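Peptidase M28 (Shewanella amazonensis SB2B, PDB 3IIB) probably acts as a zinc-dependent M28-family carboxypeptidase or dipeptidase, a homodimer with two zinc ions in its active site. Local coordinates at residues I52-L55 with Q56-F60; A10-L13 with A14-A17; L22-D25 with I26-L30. One frame throughout, in Å; residues are numbered along the deposited sequence.

In the fold
Each contact joins neighbouring turns within one of the first three helices of the chain, 3-19, 22-33 and 42-57, contact 1 at the C-terminal end of its helix. All three helices have neighbours on helix 267-285, close to whose start lies the zinc ligand Asp-269. Contacts 1 and 3 touch: Lys-54 NZ lies 3.2 Å from Ser-29 OG, and Leu-58 packs on Leu-22 and Ile-26; the centres of the two contacts are about 13 Å apart. Contact 2 stands apart, its centre about 18 Å from that of contact 3 and about 21 Å from that of contact 1. Contact 3 comes nearest the metals, the side chain of Val-27 lying about 10 Å from that of Asp-269, and it alone meets the second subunit.

Contact 1 (I52-L55 with Q56-F60); sequences IAKL and QSLGF
Residues 52-55 and 56-60 form the C-terminal end of helix 42-57 and its exit, tied by i to i+4 bonds such as Gln-56 N to Ile-52 O (2.9 Å) and closed by a Schellman motif, with Gly-59 at positive phi (85°) where a side chain would jam against the preceding carbonyl. Lys-54 O accepts twice from the same face of its plane: from Leu-58 N, and from Ser-57 OG at 2.8 Å. The serine hydroxyl reaches it because chi1 of 84° sets OG between the backbone N and carbonyl carbon, turned back toward the preceding turn. A water accepts from Lys-54 NZ and donates to Ser-57 OG. On the buried side Leu-55 CD2 meets Phe-60 CE2 at 3.6 Å, and Leu-55 O lies at the ring edge, near its plane, 3.4 Å from Phe-60 CD2. With an alanine here instead of Phe-60, Leu-55 CD2 would probably lose its aromatic partner and a gap would open toward Ala-240, Val-242 and Ala-281. Elsewhere Gln-56 lays its extended chain back along the preceding turn, CG 3.1 Å from Ile-52 O and NE2 3.7 Å from Ile-52 CG2. The chemistry is thus divided: the Ser-57 hydroxyl gives Lys-54 O a second donor and, through the water, ties the helix end to the ammonium of Lys-54, whereas Leu-55 and Phe-60 fasten the exit to strand 220-242 and helix 267-285.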
ATOM      1  N   ILE A  52       1.771 -25.709  18.237  1.00  4.86           N
ATOM      2  CA  ILE A  52       1.938 -27.013  18.882  1.00  5.86           C
ATOM      3  C   ILE A  52       1.979 -28.149  17.830  1.00  6.28           C
ATOM      4  O   ILE A  52       2.906 -29.002  17.818  1.00  3.69           O
ATOM      5  CB  ILE A  52       0.823 -27.222  19.966  1.00  2.73           C
ATOM      6  CG1 ILE A  52       1.007 -26.288  21.186  1.00  5.10           C
ATOM      7  CG2 ILE A  52       0.845 -28.640  20.479  1.00  3.14           C
ATOM      8  CD1 ILE A  52       2.228 -26.643  22.049  1.00  9.35           C
ATOM      9  N   ALA A  53       1.005 -28.143  16.916  1.00  5.58           N
ATOM     10  CA  ALA A  53       0.907 -29.180  15.901  1.00  5.86           C
ATOM     11  C   ALA A  53       2.144 -29.112  15.002  1.00  3.95           C
ATOM     12  O   ALA A  53       2.695 -30.140  14.634  1.00  6.92           O
ATOM     13  CB  ALA A  53      -0.403 -29.015  15.059  1.00  5.60           C
ATOM     14  N   LYS A  54       2.563 -27.897  14.660  1.00  5.96           N
ATOM     15  CA  LYS A  54       3.675 -27.737  13.752  1.00  3.96           C
ATOM     16  C   LYS A  54       4.928 -28.264  14.361  1.00  4.81           C
ATOM     17  O   LYS A  54       5.697 -28.980  13.710  1.00  6.51           O
ATOM     18  CB  LYS A  54       3.832 -26.268  13.340  1.00  3.95           C
ATOM     19  CG  LYS A  54       4.950 -26.006  12.321  1.00  3.76           C
ATOM     20  CD  LYS A  54       4.626 -26.643  10.961  1.00  6.17           C
ATOM     21  CE  LYS A  54       3.353 -26.099  10.317  1.00  5.38           C
ATOM     22  NZ  LYS A  54       3.103 -26.707   8.967  1.00  8.60           N
ATOM     23  N   LEU A  55       5.171 -27.899  15.613  1.00  4.37           N
ATOM     24  CA  LEU A  55       6.397 -28.333  16.274  1.00  2.55           C
ATOM     25  C   LEU A  55       6.396 -29.834  16.476  1.00  3.80           C
ATOM     26  O   LEU A  55       7.425 -30.479  16.285  1.00  4.47           O
ATOM     27  CB  LEU A  55       6.589 -27.581  17.591  1.00  2.31           C
ATOM     28  CG  LEU A  55       6.800 -26.080  17.356  1.00  4.97           C
ATOM     29  CD1 LEU A  55       6.572 -25.276  18.623  1.00  5.43           C
ATOM     30  CD2 LEU A  55       8.159 -25.775  16.737  1.00  5.80           C
ATOM     31  N   GLN A  56       5.243 -30.400  16.840  1.00  3.77           N
ATOM     32  CA  GLN A  56       5.150 -31.856  16.931  1.00  4.51           C
ATOM     33  C   GLN A  56       5.432 -32.541  15.601  1.00  6.84           C
ATOM     34  O   GLN A  56       6.124 -33.579  15.544  1.00  6.17           O
ATOM     35  CB  GLN A  56       3.767 -32.272  17.442  1.00  6.72           C
ATOM     36  CG  GLN A  56       3.539 -31.893  18.895  1.00  6.84           C
ATOM     37  CD  GLN A  56       2.109 -32.077  19.333  1.00 11.22           C
ATOM     38  OE1 GLN A  56       1.189 -32.081  18.518  1.00  8.87           O
ATOM     39  NE2 GLN A  56       1.911 -32.221  20.632  1.00 12.09           N
ATOM     40  N   SER A  57       4.913 -31.951  14.527  1.00  5.41           N
ATOM     41  CA  SER A  57       5.042 -32.529  13.212  1.00  7.06           C
ATOM     42  C   SER A  57       6.503 -32.506  12.749  1.00  6.35           C
ATOM     43  O   SER A  57       6.935 -33.308  11.914  1.00  6.92           O
ATOM     44  CB  SER A  57       4.131 -31.800  12.186  1.00  7.64           C
ATOM     45  OG  SER A  57       4.787 -30.625  11.667  1.00  8.26           O
ATOM     46  N   LEU A  58       7.275 -31.553  13.266  1.00  5.90           N
ATOM     47  CA  LEU A  58       8.678 -31.478  12.929  1.00  6.47           C
ATOM     48  C   LEU A  58       9.542 -32.401  13.794  1.00  5.68           C
ATOM     49  O   LEU A  58      10.744 -32.506  13.581  1.00  6.33           O
ATOM     50  CB  LEU A  58       9.169 -30.030  13.048  1.00  6.06           C
ATOM     51  CG  LEU A  58       8.524 -29.087  12.034  1.00 10.80           C
ATOM     52  CD1 LEU A  58       8.819 -27.623  12.374  1.00  9.53           C
ATOM     53  CD2 LEU A  58       9.014 -29.452  10.631  1.00  6.09           C
ATOM     54  N   GLY A  59       8.952 -33.086  14.775  1.00  4.54           N
ATOM     55  CA  GLY A  59       9.698 -34.102  15.507  1.00  6.16           C
ATOM     56  C   GLY A  59      10.544 -33.631  16.669  1.00  6.31           C
ATOM     57  O   GLY A  59      11.434 -34.354  17.113  1.00  6.28           O
ATOM     58  N   PHE A  60      10.267 -32.437  17.198  1.00  6.85           N
ATOM     59  CA  PHE A  60      11.046 -31.948  18.339  1.00  5.76           C
ATOM     60  C   PHE A  60      10.925 -32.893  19.512  1.00  5.60           C
ATOM     61  O   PHE A  60       9.948 -33.614  19.662  1.00  6.02           O
ATOM     62  CB  PHE A  60      10.691 -30.508  18.728  1.00  3.87           C
ATOM     63  CG  PHE A  60      11.220 -29.482  17.736  1.00  2.11           C
ATOM     64  CD1 PHE A  60      12.564 -29.188  17.706  1.00  8.98           C
ATOM     65  CD2 PHE A  60      10.411 -28.912  16.803  1.00  3.24           C
ATOM     66  CE1 PHE A  60      13.055 -28.292  16.778  1.00 11.55           C
ATOM     67  CE2 PHE A  60      10.901 -28.008  15.855  1.00  6.16           C
ATOM     68  CZ  PHE A  60      12.190 -27.695  15.844  1.00 10.91           C
TER
HETATM   69  O   HOH W   1       2.768 -29.441   9.662  1.00 19.65           O

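Contact 2 (A10-L13 with A14-A17); sequences AEQL and AQKA
Residues 10-13 and 14-17 are successive turns in the middle and C-terminal part of helix 3-19, joined by four regular i to i+4 bonds, from Ala-14 N to Ala-10 O (3.1 Å) through to Ala-17 N to Leu-13 O (3.0 Å). Along one flank Gln-12 and Gln-15 run side by side, pointing the same way, their amide planes 60° apart. It is the aliphatic part of Gln-12 that touches: its CG lies 3.7 Å from Gln-15 OE1. Lys-16 CG, anti to its carbonyl carbon (chi1 -59°), packs 3.3 Å from Gln-12 O; bends at chi2 and chi4 then fold the chain back, bringing NZ 4.1 Å from Gln-12 CB. The carboxylate of Glu-11 turns toward the start of the helix, where OE2 accepts from Gln-7 NE2. Small residues make up much of the inner face, which lets the helix lie against helix 413-432: Ala-14 meets Gln-425, Ala-17 meets Val-420 and Ala-421, Leu-13 meets Trp-428, and Gln-425 hydrogen-bonds Ala-10 O. Leu-13 also reaches His-283 and Ile-284 at the end of helix 267-285, while Ala-10 and Ala-14 rest on Val-358 and Leu-362, respectively, in neighbouring loops.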
ATOM      1  N   ALA A  10      28.457 -25.990  11.403  1.00  7.11           N
ATOM      2  CA  ALA A  10      27.772 -24.716  11.205  1.00  6.66           C
ATOM      3  C   ALA A  10      27.768 -24.321   9.706  1.00  5.58           C
ATOM      4  O   ALA A  10      26.790 -23.833   9.185  1.00  6.74           O
ATOM      5  CB  ALA A  10      28.433 -23.645  12.031  1.00  5.94           C
ATOM      6  N   GLU A  11      28.876 -24.547   9.026  1.00  4.80           N
ATOM      7  CA  GLU A  11      28.906 -24.328   7.584  1.00  5.94           C
ATOM      8  C   GLU A  11      27.847 -25.170   6.852  1.00  5.45           C
ATOM      9  O   GLU A  11      27.147 -24.670   5.971  1.00  3.03           O
ATOM     10  CB  GLU A  11      30.310 -24.586   7.050  1.00  8.40           C
ATOM     11  CG  GLU A  11      31.209 -23.482   7.502  1.00 14.07           C
ATOM     12  CD  GLU A  11      32.667 -23.735   7.285  1.00 24.50           C
ATOM     13  OE1 GLU A  11      33.048 -24.872   6.928  1.00 21.16           O
ATOM     14  OE2 GLU A  11      33.426 -22.766   7.495  1.00 29.60           O
ATOM     15  N   GLN A  12      27.701 -26.437   7.256  1.00  5.97           N
ATOM     16  CA  GLN A  12      26.736 -27.343   6.655  1.00  6.32           C
ATOM     17  C   GLN A  12      25.302 -26.977   6.987  1.00  6.11           C
ATOM     18  O   GLN A  12      24.430 -27.091   6.107  1.00  5.42           O
ATOM     19  CB  GLN A  12      27.023 -28.779   7.036  1.00  4.76           C
ATOM     20  CG  GLN A  12      28.257 -29.235   6.324  1.00  7.22           C
ATOM     21  CD  GLN A  12      28.964 -30.437   6.914  1.00  8.23           C
ATOM     22  OE1 GLN A  12      28.510 -31.042   7.897  1.00  8.07           O
ATOM     23  NE2 GLN A  12      30.084 -30.826   6.270  1.00  7.13           N
ATOM     24  N   LEU A  13      25.063 -26.509   8.213  1.00  4.73           N
ATOM     25  CA  LEU A  13      23.743 -25.985   8.574  1.00  4.46           C
ATOM     26  C   LEU A  13      23.344 -24.829   7.674  1.00  4.91           C
ATOM     27  O   LEU A  13      22.191 -24.738   7.215  1.00  6.15           O
ATOM     28  CB  LEU A  13      23.684 -25.580  10.052  1.00  5.41           C
ATOM     29  CG  LEU A  13      23.735 -26.755  11.046  1.00  3.42           C
ATOM     30  CD1 LEU A  13      24.075 -26.240  12.485  1.00  4.02           C
ATOM     31  CD2 LEU A  13      22.390 -27.538  11.004  1.00  4.84           C
ATOM     32  N   ALA A  14      24.289 -23.940   7.391  1.00  6.26           N
ATOM     33  CA  ALA A  14      23.990 -22.833   6.494  1.00  5.46           C
ATOM     34  C   ALA A  14      23.675 -23.311   5.100  1.00  5.15           C
ATOM     35  O   ALA A  14      22.826 -22.735   4.452  1.00  5.75           O
ATOM     36  CB  ALA A  14      25.101 -21.872   6.463  1.00  2.37           C
ATOM     37  N   GLN A  15      24.404 -24.327   4.630  1.00  3.04           N
ATOM     38  CA  GLN A  15      24.087 -24.958   3.332  1.00  4.03           C
ATOM     39  C   GLN A  15      22.641 -25.441   3.319  1.00  6.18           C
ATOM     40  O   GLN A  15      21.893 -25.201   2.336  1.00  6.84           O
ATOM     41  CB  GLN A  15      25.000 -26.156   2.996  1.00  6.35           C
ATOM     42  CG  GLN A  15      26.482 -25.839   2.769  1.00  6.15           C
ATOM     43  CD  GLN A  15      27.387 -27.048   3.025  1.00  4.93           C
ATOM     44  OE1 GLN A  15      26.941 -28.199   3.016  1.00  9.60           O
ATOM     45  NE2 GLN A  15      28.674 -26.769   3.330  1.00  6.46           N
ATOM     46  N   LYS A  16      22.253 -26.170   4.353  1.00  4.77           N
ATOM     47  CA  LYS A  16      20.875 -26.674   4.434  1.00  5.39           C
ATOM     48  C   LYS A  16      19.854 -25.554   4.369  1.00  5.86           C
ATOM     49  O   LYS A  16      18.824 -25.698   3.709  1.00  7.48           O
ATOM     50  CB  LYS A  16      20.631 -27.450   5.743  1.00  5.64           C
ATOM     51  CG  LYS A  16      21.542 -28.660   5.954  1.00  8.66           C
ATOM     52  CD  LYS A  16      21.559 -29.632   4.753  1.00  7.26           C
ATOM     53  CE  LYS A  16      22.328 -30.931   5.132  1.00  7.63           C
ATOM     54  NZ  LYS A  16      23.749 -30.662   5.486  1.00  6.27           N
ATOM     55  N   ALA A  17      20.110 -24.471   5.087  1.00  6.39           N
ATOM     56  CA  ALA A  17      19.143 -23.357   5.127  1.00  8.62           C
ATOM     57  C   ALA A  17      18.896 -22.751   3.730  1.00  7.01           C
ATOM     58  O   ALA A  17      17.793 -22.316   3.408  1.00  7.92           O
ATOM     59  CB  ALA A  17      19.602 -22.283   6.097  1.00  9.75           C
TER

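Contact 3 (L22-D25 with I26-L30); sequences LGYD and IVESL
Asp-25 O is gripped twice, by Ser-29 N at 2.9 Å in the helical i to i+4 bond and by a water that donates to it at 2.7 Å. The same water donates to Glu-28 OE1, linking the backbone of one turn to the carboxylate of the next. Glu-28 reaches this position by a sharp bend at chi2 (-86°), and OE1 also forms a salt bridge with Arg-215 of the second subunit. The aliphatic part of Glu-28 crosses the Tyr-24 side chain at a slant, CB 4.0 Å from Tyr-24 CE2, the ring and carboxylate planes standing 34° apart. At the start of helix 22-33, Ile-26 N bonds Leu-22 O at 2.9 Å and, weakly, Gly-23 O, while Asp-25 OD2 accepts from Ser-21 OG. The inner flank is apolar: Ile-26 CD1 comes 3.9 Å from Leu-22 CG, and the isoleucine packs further on Ala-275, Thr-278 and Trp-50. Val-27 sets CG1 between its backbone N and carbonyl carbon (chi1 61°), which brings this methyl 3.3 Å from Tyr-24 O. Ser-29 OG hydrogen-bonds Glu-33 OE2 and Trp-50 NE1 of the same chain. One short helix thereby joins helix 42-57 and the other subunit, where the arginine probably stabilises the negative charge of Glu-28.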
ATOM      1  N   LEU A  22      12.014 -24.944   3.985  1.00  6.36           N
ATOM      2  CA  LEU A  22      11.355 -25.110   5.305  1.00  5.44           C
ATOM      3  C   LEU A  22      10.988 -23.764   5.948  1.00  4.75           C
ATOM      4  O   LEU A  22       9.852 -23.569   6.343  1.00  5.73           O
ATOM      5  CB  LEU A  22      12.199 -25.964   6.264  1.00  5.86           C
ATOM      6  CG  LEU A  22      11.534 -26.192   7.641  1.00  5.31           C
ATOM      7  CD1 LEU A  22      10.143 -26.926   7.549  1.00  6.28           C
ATOM      8  CD2 LEU A  22      12.537 -26.929   8.588  1.00  5.45           C
ATOM      9  N   GLY A  23      11.946 -22.845   6.047  1.00  6.03           N
ATOM     10  CA  GLY A  23      11.687 -21.527   6.668  1.00  4.09           C
ATOM     11  C   GLY A  23      10.500 -20.850   6.015  1.00  6.16           C
ATOM     12  O   GLY A  23       9.543 -20.435   6.681  1.00  5.23           O
ATOM     13  N   TYR A  24      10.531 -20.769   4.686  1.00  6.23           N
ATOM     14  CA  TYR A  24       9.435 -20.130   3.940  1.00  5.79           C
ATOM     15  C   TYR A  24       8.122 -20.887   4.165  1.00  5.27           C
ATOM     16  O   TYR A  24       7.061 -20.293   4.390  1.00  6.06           O
ATOM     17  CB  TYR A  24       9.750 -20.067   2.438  1.00  7.04           C
ATOM     18  CG  TYR A  24       8.568 -19.495   1.650  1.00  4.72           C
ATOM     19  CD1 TYR A  24       8.400 -18.127   1.488  1.00 12.47           C
ATOM     20  CD2 TYR A  24       7.579 -20.348   1.154  1.00  8.93           C
ATOM     21  CE1 TYR A  24       7.318 -17.620   0.797  1.00 10.72           C
ATOM     22  CE2 TYR A  24       6.495 -19.852   0.475  1.00 13.02           C
ATOM     23  CZ  TYR A  24       6.367 -18.489   0.302  1.00  9.99           C
ATOM     24  OH  TYR A  24       5.273 -18.018  -0.404  1.00 19.17           O
ATOM     25  N   ASP A  25       8.212 -22.209   4.116  1.00  3.79           N
ATOM     26  CA  ASP A  25       7.024 -23.050   4.278  1.00  4.22           C
ATOM     27  C   ASP A  25       6.368 -22.857   5.645  1.00  5.33           C
ATOM     28  O   ASP A  25       5.157 -22.927   5.750  1.00  6.95           O
ATOM     29  CB  ASP A  25       7.384 -24.527   4.115  1.00  6.58           C
ATOM     30  CG  ASP A  25       7.797 -24.906   2.693  1.00  9.14           C
ATOM     31  OD1 ASP A  25       7.446 -24.218   1.718  1.00  8.02           O
ATOM     32  OD2 ASP A  25       8.513 -25.915   2.595  1.00 10.80           O
ATOM     33  N   ILE A  26       7.165 -22.599   6.684  1.00  4.37           N
ATOM     34  CA  ILE A  26       6.609 -22.422   8.023  1.00  4.10           C
ATOM     35  C   ILE A  26       5.828 -21.098   8.067  1.00  3.26           C
ATOM     36  O   ILE A  26       4.696 -21.040   8.586  1.00  4.56           O
ATOM     37  CB  ILE A  26       7.674 -22.473   9.125  1.00  3.69           C
ATOM     38  CG1 ILE A  26       8.223 -23.896   9.259  1.00  4.28           C
ATOM     39  CG2 ILE A  26       7.060 -22.089  10.436  1.00  2.62           C
ATOM     40  CD1 ILE A  26       9.454 -24.011  10.135  1.00  5.89           C
ATOM     41  N   VAL A  27       6.392 -20.047   7.495  1.00  3.71           N
ATOM     42  CA  VAL A  27       5.687 -18.759   7.523  1.00  3.49           C
ATOM     43  C   VAL A  27       4.478 -18.735   6.559  1.00  3.13           C
ATOM     44  O   VAL A  27       3.422 -18.105   6.863  1.00  4.05           O
ATOM     45  CB  VAL A  27       6.597 -17.518   7.352  1.00  5.53           C
ATOM     46  CG1 VAL A  27       7.333 -17.493   6.024  1.00  6.03           C
ATOM     47  CG2 VAL A  27       5.739 -16.221   7.530  1.00  5.83           C
ATOM     48  N   GLU A  28       4.585 -19.467   5.453  1.00  4.79           N
ATOM     49  CA  GLU A  28       3.423 -19.619   4.553  1.00  5.77           C
ATOM     50  C   GLU A  28       2.308 -20.330   5.336  1.00  7.27           C
ATOM     51  O   GLU A  28       1.159 -19.931   5.289  1.00  6.69           O
ATOM     52  CB  GLU A  28       3.786 -20.403   3.307  1.00  6.51           C
ATOM     53  CG  GLU A  28       2.725 -20.434   2.222  1.00  5.08           C
ATOM     54  CD  GLU A  28       1.682 -21.548   2.388  1.00  5.85           C
ATOM     55  OE1 GLU A  28       1.784 -22.402   3.287  1.00  7.30           O
ATOM     56  OE2 GLU A  28       0.735 -21.559   1.573  1.00  7.52           O
ATOM     57  N   SER A  29       2.696 -21.354   6.094  1.00  5.71           N
ATOM     58  CA  SER A  29       1.714 -22.129   6.848  1.00  2.00           C
ATOM     59  C   SER A  29       0.982 -21.275   7.887  1.00  3.92           C
ATOM     60  O   SER A  29      -0.251 -21.324   8.023  1.00  3.66           O
ATOM     61  CB  SER A  29       2.414 -23.319   7.467  1.00  4.92           C
ATOM     62  OG  SER A  29       1.491 -24.083   8.249  1.00  5.65           O
ATOM     63  N   LEU A  30       1.762 -20.471   8.607  1.00  5.52           N
ATOM     64  CA  LEU A  30       1.225 -19.665   9.688  1.00  5.32           C
ATOM     65  C   LEU A  30       0.293 -18.589   9.123  1.00  3.43           C
ATOM     66  O   LEU A  30      -0.849 -18.393   9.590  1.00  5.02           O
ATOM     67  CB  LEU A  30       2.379 -19.029  10.492  1.00  3.79           C
ATOM     68  CG  LEU A  30       2.035 -18.062  11.647  1.00  4.79           C
ATOM     69  CD1 LEU A  30       1.040 -18.620  12.673  1.00  3.09           C
ATOM     70  CD2 LEU A  30       3.343 -17.570  12.324  1.00  5.58           C
TER
HETATM   71  O   HOH W   2       3.615 -24.070   3.804  1.00  9.58           O